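PDB 2BBD: coat protein from Sulfolobus turreted icosahedral virus, which builds the capsid shell of an icosahedral archaeal virus, with a double jelly-roll architecture pointing to common ancestry with eukaryotic and bacterial viruses. Local coordinates for residues A48-A54 / P100-A106; E187-V193 / Q302-L308; Q214-V218 / Y295-L299. One frame throughout, in Å; residues are numbered along the deposited sequence.

Contact 1 of 3, residues A48-A54 / P100-A106; sequences AVTLPSA and PGTSVPA
Leu51, in its m,t rotamer, lays its side chain beside that of Val104: Leu51 CD1 comes within 3.5 Å of Val104 CG2 and 4.1 Å from Thr102 CB. Val110 of strand 108-123 touches Leu51, Thr102 and Val104. Around this small apolar patch two extended segments run antiparallel, their end-to-end directions 167° apart. The register pairs Val49 with Val104 (CA to CA 5.1 Å, hydrogen-bonded pair) and Thr50 with Ser103 (CA to CA 4.2 Å, non-hydrogen-bonded pair), so the two valines project from one face of the ribbon and Thr50 and Ser103 from the other. Val49 N donates to Val104 O at 2.9 Å and Val104 N to Val49 O at 2.7 Å; Leu51 N then bonds Thr102 O at 2.6 Å. At Gly101, with phi/psi near 80/0, the regular two-residue ladder gives way to a forked bond: its N donates to Pro52 O at 3.0 Å and, weakly, to Leu51 O at 3.1 Å. A side chain at that glycine would jam against the carbonyl oxygen of Pro100. At the far end, Pro100 CB lies 3.6 Å from Ala54 N.

This short two-stranded antiparallel ribbon, at the surface about 26 Å from the chain's centre, pairs the connection between strands 29-43 and 61-68 with the one that leads from strand 96-97 into strand 108-123, consistent with the DE and FG connections of the first jelly roll. Because every cross-segment hydrogen bond runs between backbone atoms, the hydrogen bonding asks nothing of side-chain chemistry beyond the glycine at 101, while Leu51 and Val104 add apolar contact.

Contact 2 of 3, residues E187-V193 / Q302-L308; sequences EIPTFNV and QDNVYSL
Main-chain hydrogen bonds define the pairing of 187-193 with 302-308, two antiparallel strands whose axes approach to 4.6 Å at 162°. Ile188 N to Ser307 O (2.7 Å) and Ser307 N to Ile188 O (3.0 Å) form one reciprocal pair; Thr190 N to Val305 O and Val305 N to Thr190 O, both 2.8 Å, form the next. Between them Pro189 faces Tyr306 in a non-hydrogen-bonded pair (CA to CA 4.4 Å), a position where proline's missing N-H costs the ladder nothing.

A beta bulge then shifts the register by one: Val193, three residues past Thr190, pairs with Asp303, two residues before Val305, through Val193 N to Asp303 O (2.9 Å) and Asp303 N to Val193 O (3.1 Å). Asn192 takes left-handed angles (55/48) there, and a side chain fills the gap: Asn304 OD1 accepts from Asn192 N at 2.8 Å.

Apolar contacts occur on both faces. On one, Tyr306 (chi1 m) meets Pro189, CE1 to CB 3.5 Å, and Phe191 CE1 lies 4.1 Å from Tyr306 CZ; the Tyr306 OH sits at the Phe191 ring edge, 3.5 Å from CE1. On the other, Val193 CG2 touches Val305 CG2 at 3.5 Å; Val193 reaches Leu299 and Val305 reaches Leu297 of strand 293-299. Among the polar side chains, Glu187 hydrogen-bonds Tyr217 and Ser78, and Ser307 bonds Gln214.

With 303-313 lying between 182-193 and 210-219, the arrangement is the pairing of the first two strands in the BIDG sheet of a viral jelly roll, here the second of the two in the coat protein.

Contact 3 of 3, residues Q214-V218 / Y295-L299; sequences QLVYV and YDLAL
Two sheets packed face to face make a jelly-roll sandwich, and here strand 214-218 of one, the D strand of the BIDG sheet, meets strand 295-299 of the other, the H strand of the CHEF sheet. Their axes stay 10.7 Å apart and their N-to-C directions differ by 30° (signed crossing angle -30°), in keeping with aligned beta-sandwich packing. No hydrogen bond links the segments; side chains do all the work, from alternate residues of each extended strand.

Gln214 (chi1 and chi2 both t) comes first, stretching inward so that its OE1 sits over one face of the Tyr295 ring, 3.3 Å from CD2. Its amide is not left wanting in this interior: NE2 bonds the hydroxyl of Tyr233, and OE1 bonds that of Ser307. Leu215 points out of reach, toward the far side of its sheet. Val216, chi1 t, turns back in, with CG1 4.1 Å from Leu297 CD1 and CG2 4.5 Å from Tyr295 CE1. Tyr217 faces away, its ring meeting that of Tyr306. Val218, also chi1 t, completes the inward row where the strands draw closer, its CA 9.0 Å from Leu299 CA. Both leucines are m,t rotamers, and one valine methyl serves both: Val218 CG2 lies 4.2 Å from Leu297 CD1 and 4.2 Å from Leu299 CD2.

Contacts 2 and 3 belong to one jelly roll, one within a sheet and the other between sheets. Their centres are 8 Å apart, and strands 303-313 and 210-219 are neighbours: Leu308 N lies 2.8 Å from Leu215 O and Glu187 OE1 2.4 Å from Tyr217 OH, both probable hydrogen bonds. Ser307 CB also packs 3.4 Å from Tyr295 OH, joining contact 2 to the sandwich interior. Contact 1 stands apart in loops of the other jelly roll, its centre about 27 Å from that of contact 2 and 29 Å from that of contact 3. The side chain of Pro100 is about 4 Å, and that of Asn304 about 3 Å, from bound MPD, probably from the crystallisation liquor.

Contact 1 of 3, residues A48-A54 / P100-A106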
loop_
_atom_site.group_PDB
_atom_site.type_symbol
_atom_site.label_atom_id
_atom_site.label_comp_id
_atom_site.label_asym_id
_atom_site.label_seq_id
_atom_site.Cartn_x
_atom_site.Cartn_y
_atom_site.Cartn_z
ATOM N N ALA A 48 31.705 -12.570 1.022
ATOM C CA ALA A 48 30.811 -11.419 1.106
ATOM C C ALA A 48 29.553 -11.785 0.343
ATOM O O ALA A 48 29.618 -12.453 -0.694
ATOM C CB ALA A 48 31.459 -10.190 0.481
ATOM N N VAL A 49 28.410 -11.355 0.862
ATOM C CA VAL A 49 27.137 -11.640 0.225
ATOM C C VAL A 49 26.539 -10.374 -0.363
ATOM O O VAL A 49 26.530 -9.318 0.271
ATOM C CB VAL A 49 26.118 -12.240 1.231
ATOM C CG1 VAL A 49 24.750 -12.398 0.564
ATOM C CG2 VAL A 49 26.628 -13.590 1.740
ATOM N N THR A 50 26.068 -10.478 -1.593
ATOM C CA THR A 50 25.429 -9.353 -2.239
ATOM C C THR A 50 23.949 -9.510 -1.946
ATOM O O THR A 50 23.346 -10.505 -2.336
ATOM C CB THR A 50 25.632 -9.390 -3.754
ATOM O OG1 THR A 50 27.035 -9.343 -4.042
ATOM C CG2 THR A 50 24.935 -8.202 -4.415
ATOM N N LEU A 51 23.366 -8.543 -1.248
ATOM C CA LEU A 51 21.945 -8.614 -0.928
ATOM C C LEU A 51 21.137 -8.597 -2.222
ATOM O O LEU A 51 21.579 -8.054 -3.235
ATOM C CB LEU A 51 21.562 -7.459 0.007
ATOM C CG LEU A 51 22.163 -7.690 1.397
ATOM C CD1 LEU A 51 22.122 -6.441 2.255
ATOM C CD2 LEU A 51 21.402 -8.837 2.061
ATOM N N PRO A 52 19.942 -9.207 -2.209
ATOM C CA PRO A 52 19.080 -9.265 -3.392
ATOM C C PRO A 52 18.641 -7.927 -3.968
ATOM O O PRO A 52 18.804 -6.879 -3.352
ATOM C CB PRO A 52 17.895 -10.115 -2.925
ATOM C CG PRO A 52 17.849 -9.873 -1.471
ATOM C CD PRO A 52 19.293 -9.851 -1.052
ATOM N N SER A 53 18.090 -7.976 -5.172
ATOM C CA SER A 53 17.616 -6.779 -5.841
ATOM C C SER A 53 16.242 -6.433 -5.277
ATOM O O SER A 53 15.745 -7.100 -4.370
ATOM C CB SER A 53 17.477 -7.051 -7.337
ATOM O OG SER A 53 16.448 -8.008 -7.542
ATOM N N ALA A 54 15.640 -5.383 -5.823
ATOM C CA ALA A 54 14.307 -4.972 -5.422
ATOM C C ALA A 54 13.410 -6.193 -5.666
ATOM O O ALA A 54 13.684 -7.001 -6.553
ATOM C CB ALA A 54 13.859 -3.802 -6.283
ATOM N N PRO A 100 19.037 -2.342 -2.256
ATOM C CA PRO A 100 19.155 -3.632 -2.936
ATOM C C PRO A 100 20.564 -3.751 -3.524
ATOM O O PRO A 100 21.147 -2.756 -3.930
ATOM C CB PRO A 100 18.104 -3.535 -4.040
ATOM C CG PRO A 100 17.135 -2.522 -3.536
ATOM C CD PRO A 100 17.994 -1.508 -2.878
ATOM N N GLY A 101 21.115 -4.956 -3.565
ATOM C CA GLY A 101 22.439 -5.125 -4.134
ATOM C C GLY A 101 23.582 -4.745 -3.214
ATOM O O GLY A 101 24.744 -4.831 -3.599
ATOM N N THR A 102 23.266 -4.309 -2.003
ATOM C CA THR A 102 24.304 -3.951 -1.051
ATOM C C THR A 102 25.044 -5.221 -0.628
ATOM O O THR A 102 24.449 -6.297 -0.521
ATOM C CB THR A 102 23.707 -3.274 0.197
ATOM O OG1 THR A 102 23.199 -1.985 -0.166
ATOM C CG2 THR A 102 24.768 -3.122 1.308
ATOM N N SER A 103 26.339 -5.086 -0.384
ATOM C CA SER A 103 27.159 -6.217 0.012
ATOM C C SER A 103 27.349 -6.291 1.525
ATOM O O SER A 103 27.606 -5.285 2.175
ATOM C CB SER A 103 28.529 -6.124 -0.671
ATOM O OG SER A 103 29.418 -7.127 -0.199
ATOM N N VAL A 104 27.208 -7.490 2.077
ATOM C CA VAL A 104 27.421 -7.702 3.499
ATOM C C VAL A 104 28.736 -8.474 3.585
ATOM O O VAL A 104 28.820 -9.626 3.155
ATOM C CB VAL A 104 26.297 -8.555 4.140
ATOM C CG1 VAL A 104 26.490 -8.605 5.647
ATOM C CG2 VAL A 104 24.929 -7.979 3.788
ATOM N N PRO A 105 29.784 -7.837 4.123
ATOM C CA PRO A 105 31.104 -8.459 4.263
ATOM C C PRO A 105 31.078 -9.728 5.102
ATOM O O PRO A 105 30.265 -9.855 6.020
ATOM C CB PRO A 105 31.932 -7.363 4.931
ATOM C CG PRO A 105 31.286 -6.111 4.431
ATOM C CD PRO A 105 29.823 -6.431 4.550
ATOM N N ALA A 106 31.966 -10.664 4.776
ATOM C CA ALA A 106 32.069 -11.901 5.533
ATOM C C ALA A 106 32.390 -11.478 6.961
ATOM O O ALA A 106 33.223 -10.602 7.173
ATOM C CB ALA A 106 33.187 -12.761 4.977
#

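Contact 2 of 3, residues E187-V193 / Q302-L308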
loop_
_atom_site.group_PDB
_atom_site.type_symbol
_atom_site.label_atom_id
_atom_site.label_comp_id
_atom_site.label_asym_id
_atom_site.label_seq_id
_atom_site.Cartn_x
_atom_site.Cartn_y
_atom_site.Cartn_z
ATOM N N GLU A 187 -4.461 -4.910 -1.678
ATOM C CA GLU A 187 -3.632 -5.354 -2.787
ATOM C C GLU A 187 -4.245 -6.624 -3.364
ATOM O O GLU A 187 -4.505 -7.585 -2.639
ATOM C CB GLU A 187 -2.193 -5.626 -2.333
ATOM C CG GLU A 187 -1.229 -5.730 -3.500
ATOM C CD GLU A 187 0.211 -5.941 -3.076
ATOM O OE1 GLU A 187 1.108 -5.402 -3.749
ATOM O OE2 GLU A 187 0.452 -6.650 -2.085
ATOM N N ILE A 188 -4.477 -6.621 -4.673
ATOM C CA ILE A 188 -5.071 -7.760 -5.358
ATOM C C ILE A 188 -4.180 -8.243 -6.491
ATOM O O ILE A 188 -3.846 -7.488 -7.408
ATOM C CB ILE A 188 -6.450 -7.395 -5.939
ATOM C CG1 ILE A 188 -7.334 -6.817 -4.833
ATOM C CG2 ILE A 188 -7.097 -8.638 -6.554
ATOM C CD1 ILE A 188 -8.668 -6.329 -5.331
ATOM N N PRO A 189 -3.779 -9.518 -6.440
ATOM C CA PRO A 189 -2.916 -10.086 -7.475
ATOM C C PRO A 189 -3.695 -10.700 -8.631
ATOM O O PRO A 189 -4.894 -10.944 -8.525
ATOM C CB PRO A 189 -2.140 -11.139 -6.709
ATOM C CG PRO A 189 -3.216 -11.710 -5.801
ATOM C CD PRO A 189 -3.948 -10.463 -5.315
ATOM N N THR A 190 -2.994 -10.924 -9.737
ATOM C CA THR A 190 -3.553 -11.573 -10.919
ATOM C C THR A 190 -2.383 -12.362 -11.491
ATOM O O THR A 190 -1.415 -11.792 -12.006
ATOM C CB THR A 190 -4.051 -10.590 -11.996
ATOM O OG1 THR A 190 -5.145 -9.812 -11.488
ATOM C CG2 THR A 190 -4.524 -11.373 -13.217
ATOM N N PHE A 191 -2.470 -13.678 -11.385
ATOM C CA PHE A 191 -1.406 -14.534 -11.858
ATOM C C PHE A 191 -1.536 -14.962 -13.313
ATOM O O PHE A 191 -2.621 -14.961 -13.890
ATOM C CB PHE A 191 -1.314 -15.771 -10.959
ATOM C CG PHE A 191 -1.237 -15.438 -9.490
ATOM C CD1 PHE A 191 -0.156 -14.729 -8.978
ATOM C CD2 PHE A 191 -2.274 -15.800 -8.625
ATOM C CE1 PHE A 191 -0.107 -14.376 -7.617
ATOM C CE2 PHE A 191 -2.234 -15.453 -7.271
ATOM C CZ PHE A 191 -1.149 -14.740 -6.768
ATOM N N ASN A 192 -0.388 -15.290 -13.889
ATOM C CA ASN A 192 -0.287 -15.792 -15.245
ATOM C C ASN A 192 -0.907 -14.942 -16.338
ATOM O O ASN A 192 -1.640 -15.456 -17.175
ATOM C CB ASN A 192 -0.874 -17.204 -15.282
ATOM C CG ASN A 192 -0.469 -18.030 -14.071
ATOM O OD1 ASN A 192 0.716 -18.174 -13.778
ATOM N ND2 ASN A 192 -1.455 -18.574 -13.361
ATOM N N VAL A 193 -0.618 -13.647 -16.337
ATOM C CA VAL A 193 -1.133 -12.768 -17.375
ATOM C C VAL A 193 -0.223 -12.947 -18.593
ATOM O O VAL A 193 0.971 -12.658 -18.533
ATOM C CB VAL A 193 -1.091 -11.304 -16.943
ATOM C CG1 VAL A 193 -1.590 -10.426 -18.086
ATOM C CG2 VAL A 193 -1.934 -11.108 -15.685
ATOM N N GLN A 302 4.954 -13.290 -20.104
ATOM C CA GLN A 302 3.844 -13.715 -19.262
ATOM C C GLN A 302 4.324 -13.518 -17.831
ATOM O O GLN A 302 5.276 -14.165 -17.393
ATOM C CB GLN A 302 3.500 -15.184 -19.500
ATOM C CG GLN A 302 2.315 -15.658 -18.662
ATOM C CD GLN A 302 1.836 -17.044 -19.049
ATOM O OE1 GLN A 302 1.572 -17.315 -20.220
ATOM N NE2 GLN A 302 1.714 -17.926 -18.065
ATOM N N ASP A 303 3.673 -12.613 -17.109
ATOM C CA ASP A 303 4.071 -12.322 -15.738
ATOM C C ASP A 303 2.908 -12.345 -14.766
ATOM O O ASP A 303 1.750 -12.511 -15.148
ATOM C CB ASP A 303 4.703 -10.928 -15.623
ATOM C CG ASP A 303 5.807 -10.682 -16.635
ATOM O OD1 ASP A 303 6.616 -11.597 -16.881
ATOM O OD2 ASP A 303 5.868 -9.552 -17.164
ATOM N N ASN A 304 3.240 -12.154 -13.495
ATOM C CA ASN A 304 2.227 -12.081 -12.469
ATOM C C ASN A 304 2.085 -10.589 -12.185
ATOM O O ASN A 304 3.080 -9.865 -12.100
ATOM C CB ASN A 304 2.663 -12.874 -11.241
ATOM C CG ASN A 304 2.633 -14.375 -11.491
ATOM O OD1 ASN A 304 1.779 -14.871 -12.227
ATOM N ND2 ASN A 304 3.555 -15.101 -10.876
ATOM N N VAL A 305 0.843 -10.132 -12.085
ATOM C CA VAL A 305 0.551 -8.728 -11.857
ATOM C C VAL A 305 0.003 -8.439 -10.462
ATOM O O VAL A 305 -0.822 -9.183 -9.935
ATOM C CB VAL A 305 -0.475 -8.219 -12.899
ATOM C CG1 VAL A 305 -0.688 -6.712 -12.742
ATOM C CG2 VAL A 305 0.002 -8.583 -14.320
ATOM N N TYR A 306 0.451 -7.332 -9.888
ATOM C CA TYR A 306 0.008 -6.925 -8.566
ATOM C C TYR A 306 -0.557 -5.526 -8.579
ATOM O O TYR A 306 0.086 -4.588 -9.043
ATOM C CB TYR A 306 1.168 -7.022 -7.590
ATOM C CG TYR A 306 1.628 -8.442 -7.452
ATOM C CD1 TYR A 306 0.944 -9.335 -6.626
ATOM C CD2 TYR A 306 2.695 -8.919 -8.206
ATOM C CE1 TYR A 306 1.315 -10.662 -6.560
ATOM C CE2 TYR A 306 3.070 -10.240 -8.154
ATOM C CZ TYR A 306 2.380 -11.113 -7.330
ATOM O OH TYR A 306 2.748 -12.437 -7.296
ATOM N N SER A 307 -1.777 -5.401 -8.069
ATOM C CA SER A 307 -2.452 -4.121 -8.021
ATOM C C SER A 307 -2.790 -3.713 -6.582
ATOM O O SER A 307 -3.578 -4.376 -5.898
ATOM C CB SER A 307 -3.732 -4.189 -8.849
ATOM O OG SER A 307 -4.454 -2.984 -8.764
ATOM N N LEU A 308 -2.178 -2.626 -6.130
ATOM C CA LEU A 308 -2.428 -2.111 -4.789
ATOM C C LEU A 308 -3.340 -0.898 -4.933
ATOM O O LEU A 308 -2.934 0.158 -5.444
ATOM C CB LEU A 308 -1.111 -1.724 -4.108
ATOM C CG LEU A 308 -1.177 -1.363 -2.615
ATOM C CD1 LEU A 308 0.226 -1.400 -2.025
ATOM C CD2 LEU A 308 -1.792 0.004 -2.428
#

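Contact 3 of 3, residues Q214-V218 / Y295-L299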
loop_
_atom_site.group_PDB
_atom_site.type_symbol
_atom_site.label_atom_id
_atom_site.label_comp_id
_atom_site.label_asym_id
_atom_site.label_seq_id
_atom_site.Cartn_x
_atom_site.Cartn_y
_atom_site.Cartn_z
ATOM N N GLN A 214 -4.043 3.772 -8.114
ATOM C CA GLN A 214 -3.707 2.370 -8.254
ATOM C C GLN A 214 -2.235 2.176 -8.553
ATOM O O GLN A 214 -1.704 2.752 -9.512
ATOM C CB GLN A 214 -4.531 1.759 -9.379
ATOM C CG GLN A 214 -4.317 0.273 -9.581
ATOM C CD GLN A 214 -4.899 -0.211 -10.887
ATOM O OE1 GLN A 214 -5.028 -1.417 -11.123
ATOM N NE2 GLN A 214 -5.249 0.732 -11.758
ATOM N N LEU A 215 -1.576 1.375 -7.723
ATOM C CA LEU A 215 -0.172 1.063 -7.923
ATOM C C LEU A 215 -0.130 -0.295 -8.594
ATOM O O LEU A 215 -0.701 -1.262 -8.096
ATOM C CB LEU A 215 0.591 0.986 -6.599
ATOM C CG LEU A 215 1.946 0.260 -6.723
ATOM C CD1 LEU A 215 2.853 0.995 -7.720
ATOM C CD2 LEU A 215 2.617 0.162 -5.350
ATOM N N VAL A 216 0.532 -0.361 -9.739
ATOM C CA VAL A 216 0.639 -1.612 -10.457
ATOM C C VAL A 216 2.091 -1.960 -10.691
ATOM O O VAL A 216 2.870 -1.118 -11.135
ATOM C CB VAL A 216 -0.041 -1.545 -11.843
ATOM C CG1 VAL A 216 0.095 -2.903 -12.547
ATOM C CG2 VAL A 216 -1.504 -1.134 -11.696
ATOM N N TYR A 217 2.458 -3.194 -10.370
ATOM C CA TYR A 217 3.811 -3.650 -10.630
ATOM C C TYR A 217 3.728 -5.072 -11.141
ATOM O O TYR A 217 2.806 -5.812 -10.805
ATOM C CB TYR A 217 4.726 -3.542 -9.405
ATOM C CG TYR A 217 4.284 -4.293 -8.177
ATOM C CD1 TYR A 217 3.327 -3.757 -7.320
ATOM C CD2 TYR A 217 4.868 -5.510 -7.837
ATOM C CE1 TYR A 217 2.967 -4.411 -6.143
ATOM C CE2 TYR A 217 4.513 -6.180 -6.658
ATOM C CZ TYR A 217 3.563 -5.620 -5.813
ATOM O OH TYR A 217 3.215 -6.257 -4.637
ATOM N N VAL A 218 4.689 -5.435 -11.979
ATOM C CA VAL A 218 4.707 -6.742 -12.607
ATOM C C VAL A 218 5.976 -7.540 -12.308
ATOM O O VAL A 218 7.075 -7.001 -12.300
ATOM C CB VAL A 218 4.531 -6.563 -14.134
ATOM C CG1 VAL A 218 4.426 -7.892 -14.806
ATOM C CG2 VAL A 218 3.280 -5.732 -14.402
ATOM N N TYR A 295 -9.003 -3.045 -15.749
ATOM C CA TYR A 295 -7.720 -2.441 -16.077
ATOM C C TYR A 295 -7.013 -3.535 -16.880
ATOM O O TYR A 295 -7.102 -4.721 -16.550
ATOM C CB TYR A 295 -6.949 -1.995 -14.822
ATOM C CG TYR A 295 -6.153 -3.040 -14.073
ATOM C CD1 TYR A 295 -4.843 -3.336 -14.435
ATOM C CD2 TYR A 295 -6.687 -3.675 -12.949
ATOM C CE1 TYR A 295 -4.078 -4.236 -13.694
ATOM C CE2 TYR A 295 -5.934 -4.571 -12.204
ATOM C CZ TYR A 295 -4.634 -4.847 -12.580
ATOM O OH TYR A 295 -3.893 -5.748 -11.850
ATOM N N ASP A 296 -6.366 -3.130 -17.969
ATOM C CA ASP A 296 -5.694 -4.060 -18.869
ATOM C C ASP A 296 -4.231 -3.704 -19.069
ATOM O O ASP A 296 -3.839 -2.542 -18.959
ATOM C CB ASP A 296 -6.389 -4.041 -20.236
ATOM C CG ASP A 296 -7.905 -4.095 -20.126
ATOM O OD1 ASP A 296 -8.580 -3.417 -20.928
ATOM O OD2 ASP A 296 -8.422 -4.818 -19.249
ATOM N N LEU A 297 -3.430 -4.712 -19.386
ATOM C CA LEU A 297 -2.014 -4.490 -19.616
ATOM C C LEU A 297 -1.486 -5.210 -20.851
ATOM O O LEU A 297 -2.016 -6.237 -21.270
ATOM C CB LEU A 297 -1.196 -4.938 -18.402
ATOM C CG LEU A 297 -1.379 -4.225 -17.057
ATOM C CD1 LEU A 297 -0.524 -4.943 -16.007
ATOM C CD2 LEU A 297 -0.982 -2.748 -17.167
ATOM N N ALA A 298 -0.445 -4.632 -21.439
ATOM C CA ALA A 298 0.232 -5.224 -22.580
ATOM C C ALA A 298 1.580 -5.584 -21.990
ATOM O O ALA A 298 2.301 -4.704 -21.514
ATOM C CB ALA A 298 0.399 -4.207 -23.706
ATOM N N LEU A 299 1.921 -6.869 -22.011
ATOM C CA LEU A 299 3.185 -7.322 -21.439
ATOM C C LEU A 299 4.109 -8.036 -22.421
ATOM O O LEU A 299 3.657 -8.834 -23.233
ATOM C CB LEU A 299 2.913 -8.260 -20.257
ATOM C CG LEU A 299 2.015 -7.752 -19.129
ATOM C CD1 LEU A 299 1.799 -8.869 -18.117
ATOM C CD2 LEU A 299 2.645 -6.544 -18.469
#